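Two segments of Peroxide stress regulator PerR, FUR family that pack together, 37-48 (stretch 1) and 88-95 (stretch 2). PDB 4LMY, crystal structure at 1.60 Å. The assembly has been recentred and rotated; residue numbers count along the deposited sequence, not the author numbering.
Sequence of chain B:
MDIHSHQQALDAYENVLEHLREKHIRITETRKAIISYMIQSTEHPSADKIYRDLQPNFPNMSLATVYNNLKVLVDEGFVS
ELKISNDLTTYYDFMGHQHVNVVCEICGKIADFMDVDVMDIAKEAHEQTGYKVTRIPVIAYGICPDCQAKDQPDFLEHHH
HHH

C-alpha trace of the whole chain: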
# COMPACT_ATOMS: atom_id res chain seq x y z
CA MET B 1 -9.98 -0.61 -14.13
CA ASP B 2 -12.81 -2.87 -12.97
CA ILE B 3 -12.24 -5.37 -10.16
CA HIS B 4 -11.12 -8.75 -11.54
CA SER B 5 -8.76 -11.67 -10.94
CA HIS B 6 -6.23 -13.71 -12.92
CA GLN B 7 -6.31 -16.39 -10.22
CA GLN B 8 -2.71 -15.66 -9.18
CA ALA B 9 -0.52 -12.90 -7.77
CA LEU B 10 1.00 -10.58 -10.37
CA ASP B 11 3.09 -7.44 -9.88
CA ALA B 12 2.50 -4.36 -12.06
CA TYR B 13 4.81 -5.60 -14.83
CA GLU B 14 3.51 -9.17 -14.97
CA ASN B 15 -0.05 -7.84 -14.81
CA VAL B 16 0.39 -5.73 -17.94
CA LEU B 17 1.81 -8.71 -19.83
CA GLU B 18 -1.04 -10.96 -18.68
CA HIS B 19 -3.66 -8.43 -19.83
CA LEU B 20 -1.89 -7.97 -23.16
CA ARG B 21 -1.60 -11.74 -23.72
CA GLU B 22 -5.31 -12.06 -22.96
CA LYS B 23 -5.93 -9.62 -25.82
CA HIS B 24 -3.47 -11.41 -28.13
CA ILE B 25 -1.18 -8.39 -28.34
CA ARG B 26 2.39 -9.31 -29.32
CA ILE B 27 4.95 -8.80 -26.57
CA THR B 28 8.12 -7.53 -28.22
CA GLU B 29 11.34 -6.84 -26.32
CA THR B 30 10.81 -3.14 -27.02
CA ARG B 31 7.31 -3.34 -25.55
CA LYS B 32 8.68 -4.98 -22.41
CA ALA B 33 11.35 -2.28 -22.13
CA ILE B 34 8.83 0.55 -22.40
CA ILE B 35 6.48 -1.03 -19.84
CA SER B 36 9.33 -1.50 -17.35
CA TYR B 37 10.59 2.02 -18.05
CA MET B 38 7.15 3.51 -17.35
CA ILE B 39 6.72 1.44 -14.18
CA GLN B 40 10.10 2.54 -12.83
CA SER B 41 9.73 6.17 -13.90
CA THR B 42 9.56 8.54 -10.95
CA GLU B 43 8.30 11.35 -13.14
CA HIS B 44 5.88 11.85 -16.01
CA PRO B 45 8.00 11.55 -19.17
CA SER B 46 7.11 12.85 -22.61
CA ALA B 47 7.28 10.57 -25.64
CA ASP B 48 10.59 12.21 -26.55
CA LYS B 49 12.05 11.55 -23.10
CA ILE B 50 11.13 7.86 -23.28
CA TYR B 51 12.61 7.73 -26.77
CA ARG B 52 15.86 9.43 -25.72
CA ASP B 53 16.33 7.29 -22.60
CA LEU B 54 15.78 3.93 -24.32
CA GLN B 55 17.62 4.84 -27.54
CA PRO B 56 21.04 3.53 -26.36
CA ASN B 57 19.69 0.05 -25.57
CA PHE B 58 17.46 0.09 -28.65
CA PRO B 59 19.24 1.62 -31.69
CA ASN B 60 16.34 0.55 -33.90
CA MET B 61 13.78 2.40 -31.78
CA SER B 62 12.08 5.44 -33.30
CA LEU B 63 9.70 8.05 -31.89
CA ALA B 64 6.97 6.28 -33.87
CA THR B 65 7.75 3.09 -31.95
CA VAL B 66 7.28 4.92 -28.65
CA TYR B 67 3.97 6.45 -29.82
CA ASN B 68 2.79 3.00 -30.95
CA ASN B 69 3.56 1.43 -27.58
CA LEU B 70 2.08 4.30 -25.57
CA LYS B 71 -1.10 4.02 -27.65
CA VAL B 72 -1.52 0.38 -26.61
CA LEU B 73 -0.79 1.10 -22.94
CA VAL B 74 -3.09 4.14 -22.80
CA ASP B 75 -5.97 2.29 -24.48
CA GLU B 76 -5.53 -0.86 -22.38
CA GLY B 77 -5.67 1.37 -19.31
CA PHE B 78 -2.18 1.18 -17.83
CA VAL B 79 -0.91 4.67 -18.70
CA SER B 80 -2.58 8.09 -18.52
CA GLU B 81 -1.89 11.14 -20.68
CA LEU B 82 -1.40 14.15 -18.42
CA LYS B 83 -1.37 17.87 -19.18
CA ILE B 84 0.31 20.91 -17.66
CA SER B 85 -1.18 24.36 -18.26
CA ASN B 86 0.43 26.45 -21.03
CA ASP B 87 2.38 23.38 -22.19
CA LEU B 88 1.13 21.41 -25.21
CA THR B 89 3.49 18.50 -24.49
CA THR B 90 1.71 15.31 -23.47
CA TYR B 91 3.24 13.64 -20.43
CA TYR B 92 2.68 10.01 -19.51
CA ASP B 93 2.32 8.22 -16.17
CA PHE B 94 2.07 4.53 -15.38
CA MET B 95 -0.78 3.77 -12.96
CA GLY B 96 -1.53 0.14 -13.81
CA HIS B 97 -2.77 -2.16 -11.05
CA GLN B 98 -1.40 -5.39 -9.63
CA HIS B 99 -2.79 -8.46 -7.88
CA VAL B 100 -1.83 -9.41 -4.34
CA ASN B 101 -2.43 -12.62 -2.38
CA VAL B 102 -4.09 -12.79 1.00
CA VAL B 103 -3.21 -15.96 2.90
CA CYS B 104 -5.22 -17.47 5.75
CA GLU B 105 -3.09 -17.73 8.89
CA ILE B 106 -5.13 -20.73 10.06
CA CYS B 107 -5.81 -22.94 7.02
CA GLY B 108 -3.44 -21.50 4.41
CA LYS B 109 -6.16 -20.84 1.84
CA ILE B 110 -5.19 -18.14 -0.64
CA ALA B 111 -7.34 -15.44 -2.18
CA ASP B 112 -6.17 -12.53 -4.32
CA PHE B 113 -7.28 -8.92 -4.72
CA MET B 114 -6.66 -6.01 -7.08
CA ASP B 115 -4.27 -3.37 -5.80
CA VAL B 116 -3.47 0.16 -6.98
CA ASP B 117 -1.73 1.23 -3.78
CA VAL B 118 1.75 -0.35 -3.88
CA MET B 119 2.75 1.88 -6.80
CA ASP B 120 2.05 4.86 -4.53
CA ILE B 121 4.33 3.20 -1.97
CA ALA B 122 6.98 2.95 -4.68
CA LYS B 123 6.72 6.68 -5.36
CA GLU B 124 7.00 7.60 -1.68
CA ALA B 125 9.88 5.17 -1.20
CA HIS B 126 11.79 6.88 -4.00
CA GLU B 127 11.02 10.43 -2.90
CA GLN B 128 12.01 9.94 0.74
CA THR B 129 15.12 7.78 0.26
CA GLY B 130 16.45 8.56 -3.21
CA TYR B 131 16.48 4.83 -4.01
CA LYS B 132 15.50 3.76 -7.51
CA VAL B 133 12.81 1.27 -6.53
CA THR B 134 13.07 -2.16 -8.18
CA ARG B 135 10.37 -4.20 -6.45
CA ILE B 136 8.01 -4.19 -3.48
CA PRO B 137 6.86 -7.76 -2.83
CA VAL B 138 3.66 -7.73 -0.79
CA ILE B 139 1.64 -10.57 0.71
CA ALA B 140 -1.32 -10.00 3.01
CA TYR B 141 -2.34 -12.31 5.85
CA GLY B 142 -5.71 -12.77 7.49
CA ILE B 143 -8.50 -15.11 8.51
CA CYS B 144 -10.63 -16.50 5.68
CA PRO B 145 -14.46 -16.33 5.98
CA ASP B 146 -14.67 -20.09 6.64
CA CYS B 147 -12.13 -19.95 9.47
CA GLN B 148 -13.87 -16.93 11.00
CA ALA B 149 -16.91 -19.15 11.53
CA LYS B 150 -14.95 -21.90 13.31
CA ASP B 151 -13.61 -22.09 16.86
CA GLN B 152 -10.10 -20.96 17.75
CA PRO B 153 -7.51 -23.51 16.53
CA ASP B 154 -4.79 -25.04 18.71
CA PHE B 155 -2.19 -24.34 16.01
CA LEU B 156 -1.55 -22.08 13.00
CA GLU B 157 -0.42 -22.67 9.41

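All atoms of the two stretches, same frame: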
# COMPACT_ATOMS: atom_id res chain seq x y z
N TYR B 37 10.16 0.62 -18.15
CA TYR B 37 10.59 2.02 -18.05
C TYR B 37 9.51 2.87 -17.39
O TYR B 37 9.80 3.64 -16.47
CB TYR B 37 10.92 2.58 -19.44
CG TYR B 37 11.31 4.04 -19.43
CD1 TYR B 37 10.35 5.04 -19.55
CD2 TYR B 37 12.64 4.43 -19.32
CE1 TYR B 37 10.70 6.38 -19.55
CE2 TYR B 37 13.00 5.76 -19.32
CZ TYR B 37 12.03 6.73 -19.43
OH TYR B 37 12.38 8.07 -19.44
N MET B 38 8.27 2.73 -17.85
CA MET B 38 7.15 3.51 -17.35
C MET B 38 6.84 3.17 -15.89
O MET B 38 6.53 4.06 -15.09
CB MET B 38 5.91 3.30 -18.21
CG MET B 38 6.02 3.89 -19.61
SD MET B 38 6.45 5.64 -19.58
CE MET B 38 5.04 6.31 -18.71
N ILE B 39 6.94 1.89 -15.55
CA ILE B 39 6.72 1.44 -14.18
C ILE B 39 7.76 2.03 -13.23
O ILE B 39 7.42 2.46 -12.13
CB ILE B 39 6.75 -0.10 -14.10
CG1 ILE B 39 5.50 -0.69 -14.75
CG2 ILE B 39 6.84 -0.57 -12.65
CD1 ILE B 39 5.50 -2.18 -14.82
N GLN B 40 9.01 2.05 -13.67
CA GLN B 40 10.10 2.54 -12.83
C GLN B 40 10.20 4.06 -12.80
O GLN B 40 10.83 4.62 -11.90
CB GLN B 40 11.44 1.94 -13.28
CG GLN B 40 11.54 0.44 -13.13
CD GLN B 40 12.97 -0.05 -13.13
OE1 GLN B 40 13.89 0.70 -13.48
NE2 GLN B 40 13.18 -1.29 -12.73
N SER B 41 9.60 4.72 -13.78
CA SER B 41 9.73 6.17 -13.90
C SER B 41 9.14 6.91 -12.71
O SER B 41 7.98 6.72 -12.34
CB SER B 41 9.11 6.67 -15.21
OG SER B 41 9.42 8.04 -15.41
N THR B 42 9.95 7.77 -12.12
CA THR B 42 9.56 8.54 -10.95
C THR B 42 9.20 9.96 -11.35
O THR B 42 9.31 10.90 -10.57
CB THR B 42 10.68 8.58 -9.91
OG1 THR B 42 11.87 9.10 -10.52
CG2 THR B 42 10.95 7.17 -9.41
N GLU B 43 8.77 10.09 -12.60
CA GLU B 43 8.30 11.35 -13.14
C GLU B 43 7.27 11.03 -14.21
O GLU B 43 6.83 9.89 -14.33
CB GLU B 43 9.46 12.16 -13.72
CG GLU B 43 10.48 11.31 -14.47
CD GLU B 43 11.59 12.13 -15.09
OE1 GLU B 43 12.10 13.05 -14.41
OE2 GLU B 43 11.94 11.86 -16.25
N HIS B 44 6.88 12.04 -14.97
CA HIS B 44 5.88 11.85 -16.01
C HIS B 44 6.50 12.23 -17.35
O HIS B 44 6.36 13.36 -17.80
CB HIS B 44 4.64 12.68 -15.70
CG HIS B 44 4.13 12.50 -14.31
ND1 HIS B 44 2.93 11.87 -14.02
CD2 HIS B 44 4.66 12.85 -13.11
CE1 HIS B 44 2.74 11.85 -12.72
NE2 HIS B 44 3.78 12.44 -12.14
N PRO B 45 7.20 11.27 -17.98
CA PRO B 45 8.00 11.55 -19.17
C PRO B 45 7.16 11.82 -20.41
O PRO B 45 6.06 11.29 -20.56
CB PRO B 45 8.81 10.26 -19.35
CG PRO B 45 7.93 9.21 -18.78
CD PRO B 45 7.26 9.85 -17.60
N SER B 46 7.70 12.65 -21.30
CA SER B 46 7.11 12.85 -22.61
C SER B 46 7.51 11.68 -23.50
O SER B 46 8.34 10.86 -23.12
CB SER B 46 7.63 14.15 -23.22
OG SER B 46 9.03 14.06 -23.44
N ALA B 47 6.92 11.60 -24.69
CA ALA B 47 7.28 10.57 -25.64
C ALA B 47 8.74 10.70 -26.05
O ALA B 47 9.43 9.71 -26.24
CB ALA B 47 6.38 10.64 -26.87
N ASP B 48 9.20 11.95 -26.17
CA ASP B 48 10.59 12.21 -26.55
C ASP B 48 11.56 11.73 -25.48
O ASP B 48 12.61 11.17 -25.80
CB ASP B 48 10.81 13.70 -26.82
CG ASP B 48 12.19 13.99 -27.38
OD1 ASP B 48 12.48 13.55 -28.51
OD2 ASP B 48 12.99 14.66 -26.69
N LEU B 88 1.86 22.31 -24.32
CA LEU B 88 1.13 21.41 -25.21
C LEU B 88 1.70 19.99 -25.19
O LEU B 88 1.11 19.07 -25.76
CB LEU B 88 1.14 21.93 -26.65
CG LEU B 88 0.26 23.13 -27.01
CD1 LEU B 88 0.08 23.21 -28.52
CD2 LEU B 88 -1.09 23.06 -26.30
N THR B 89 2.85 19.81 -24.55
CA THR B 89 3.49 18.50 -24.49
C THR B 89 2.66 17.53 -23.65
O THR B 89 2.27 17.83 -22.53
CB THR B 89 4.91 18.59 -23.90
OG1 THR B 89 5.72 19.42 -24.74
CG2 THR B 89 5.54 17.20 -23.82
N THR B 90 2.40 16.35 -24.21
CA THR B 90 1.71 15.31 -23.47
C THR B 90 2.72 14.55 -22.62
O THR B 90 3.77 14.12 -23.10
CB THR B 90 1.01 14.32 -24.41
OG1 THR B 90 0.02 15.01 -25.18
CG2 THR B 90 0.34 13.21 -23.62
N TYR B 91 2.40 14.40 -21.34
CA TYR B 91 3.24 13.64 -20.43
C TYR B 91 2.51 12.37 -20.01
O TYR B 91 1.28 12.35 -19.92
CB TYR B 91 3.63 14.48 -19.22
CG TYR B 91 4.41 15.72 -19.60
CD1 TYR B 91 5.76 15.64 -19.93
CD2 TYR B 91 3.79 16.96 -19.66
CE1 TYR B 91 6.47 16.77 -20.29
CE2 TYR B 91 4.49 18.09 -20.02
CZ TYR B 91 5.83 17.99 -20.33
OH TYR B 91 6.54 19.11 -20.69
N TYR B 92 3.27 11.31 -19.76
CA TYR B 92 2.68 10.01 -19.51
C TYR B 92 3.04 9.49 -18.12
O TYR B 92 4.13 9.74 -17.61
CB TYR B 92 3.14 9.01 -20.58
CG TYR B 92 2.75 9.42 -21.98
CD1 TYR B 92 1.59 8.94 -22.56
CD2 TYR B 92 3.53 10.30 -22.72
CE1 TYR B 92 1.22 9.31 -23.84
CE2 TYR B 92 3.17 10.68 -24.00
CZ TYR B 92 2.02 10.19 -24.55
OH TYR B 92 1.65 10.56 -25.83
N ASP B 93 2.11 8.77 -17.51
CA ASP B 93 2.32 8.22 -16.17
C ASP B 93 1.73 6.83 -16.06
O ASP B 93 0.57 6.61 -16.39
CB ASP B 93 1.68 9.13 -15.12
CG ASP B 93 1.98 8.67 -13.71
OD1 ASP B 93 3.16 8.40 -13.41
OD2 ASP B 93 1.03 8.58 -12.90
N PHE B 94 2.55 5.88 -15.60
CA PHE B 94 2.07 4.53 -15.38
C PHE B 94 1.26 4.47 -14.08
O PHE B 94 1.73 4.93 -13.04
CB PHE B 94 3.24 3.55 -15.31
CG PHE B 94 2.83 2.10 -15.30
CD1 PHE B 94 2.73 1.39 -16.49
CD2 PHE B 94 2.53 1.46 -14.11
CE1 PHE B 94 2.35 0.06 -16.48
CE2 PHE B 94 2.14 0.14 -14.11
CZ PHE B 94 2.05 -0.56 -15.29
N MET B 95 0.06 3.92 -14.15
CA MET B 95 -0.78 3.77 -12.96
C MET B 95 -1.45 2.40 -12.89
O MET B 95 -2.34 2.17 -12.08
CB MET B 95 -1.80 4.92 -12.85
CG MET B 95 -3.14 4.70 -13.55
SD MET B 95 -3.02 4.31 -15.30
CE MET B 95 -4.29 5.38 -15.97
O HOH W 1 4.95 13.60 -25.52

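A single direct hydrogen bond joins these two stretches: the backbone N of Y92 donates to the carbonyl O of P45 over 2.9 Å, with an angle of 152° at the hydrogen. Proline has no N-H to return the gesture, so P45 N and Y92 O, 3.5 Å apart, have no hydrogen to share. Y92 O is instead approached by the alpha carbon of the preceding residue, H44 CA, at 3.2 Å in a CA-H...O contact. One strand residue thus meets the loop with both its amide and its carbonyl.

A water extends the polar link where the loop turns into the next helix. It accepts from A47 N at 2.9 Å and donates to T90 O at 2.7 Å, spanning a pair of backbone atoms, A47 N and T90 O, that lie 4.3 Å apart, too far to bond directly. S46, in the p rotamer, occupies the N-cap position of this helix; its hydroxyl caps a backbone N just past the stretch, while its CB rests 3.7 Å from T89 CG2.

The remaining contact is mostly packing, and together the two stretches bury 584 Å². At the helical end, I39 CG1 sits over one face of the F94 ring, 3.4 Å from the ring centroid and 10° off the normal, a CH-pi contact suited to an aliphatic side chain on a flat aromatic. M38 and F94 direct their CA-to-CB bonds toward the opposing stretches, bringing M38 CB within 3.9 Å of F94 CB; M38 O also lies 3.3 Å from F94 CB. The flexible thioether of M38, m at all three chi angles, carries its CE to 3.8 Å from Y92 CB and 4.0 Å from D93 N, so one side chain touches three consecutive strand residues, Y92, D93 and F94. Both M38 and F94 are buried, as befits their apolar character.

Y92 is also buried, and 90 Å² of it is covered by the other stretch. Its ring presents an edge to P45 O and S46 C, and its CE2 lies 4.3 Å from the methyl carbon A47 CB, at the start of the helix. Y91 likewise offers a ring edge, to S46 N and P45 C, and its CD1 lies 3.2 Å from H44 O; its hydroxyl is hydrogen-bonded to a residue just beyond the ends of the stretches. The H44 side chain, m at chi1, brings ND1 to 3.2 Å from D93 CB. This is a close contact with a carbon, and the imidazole meets D93 CB obliquely, in a partly exposed part of the interface.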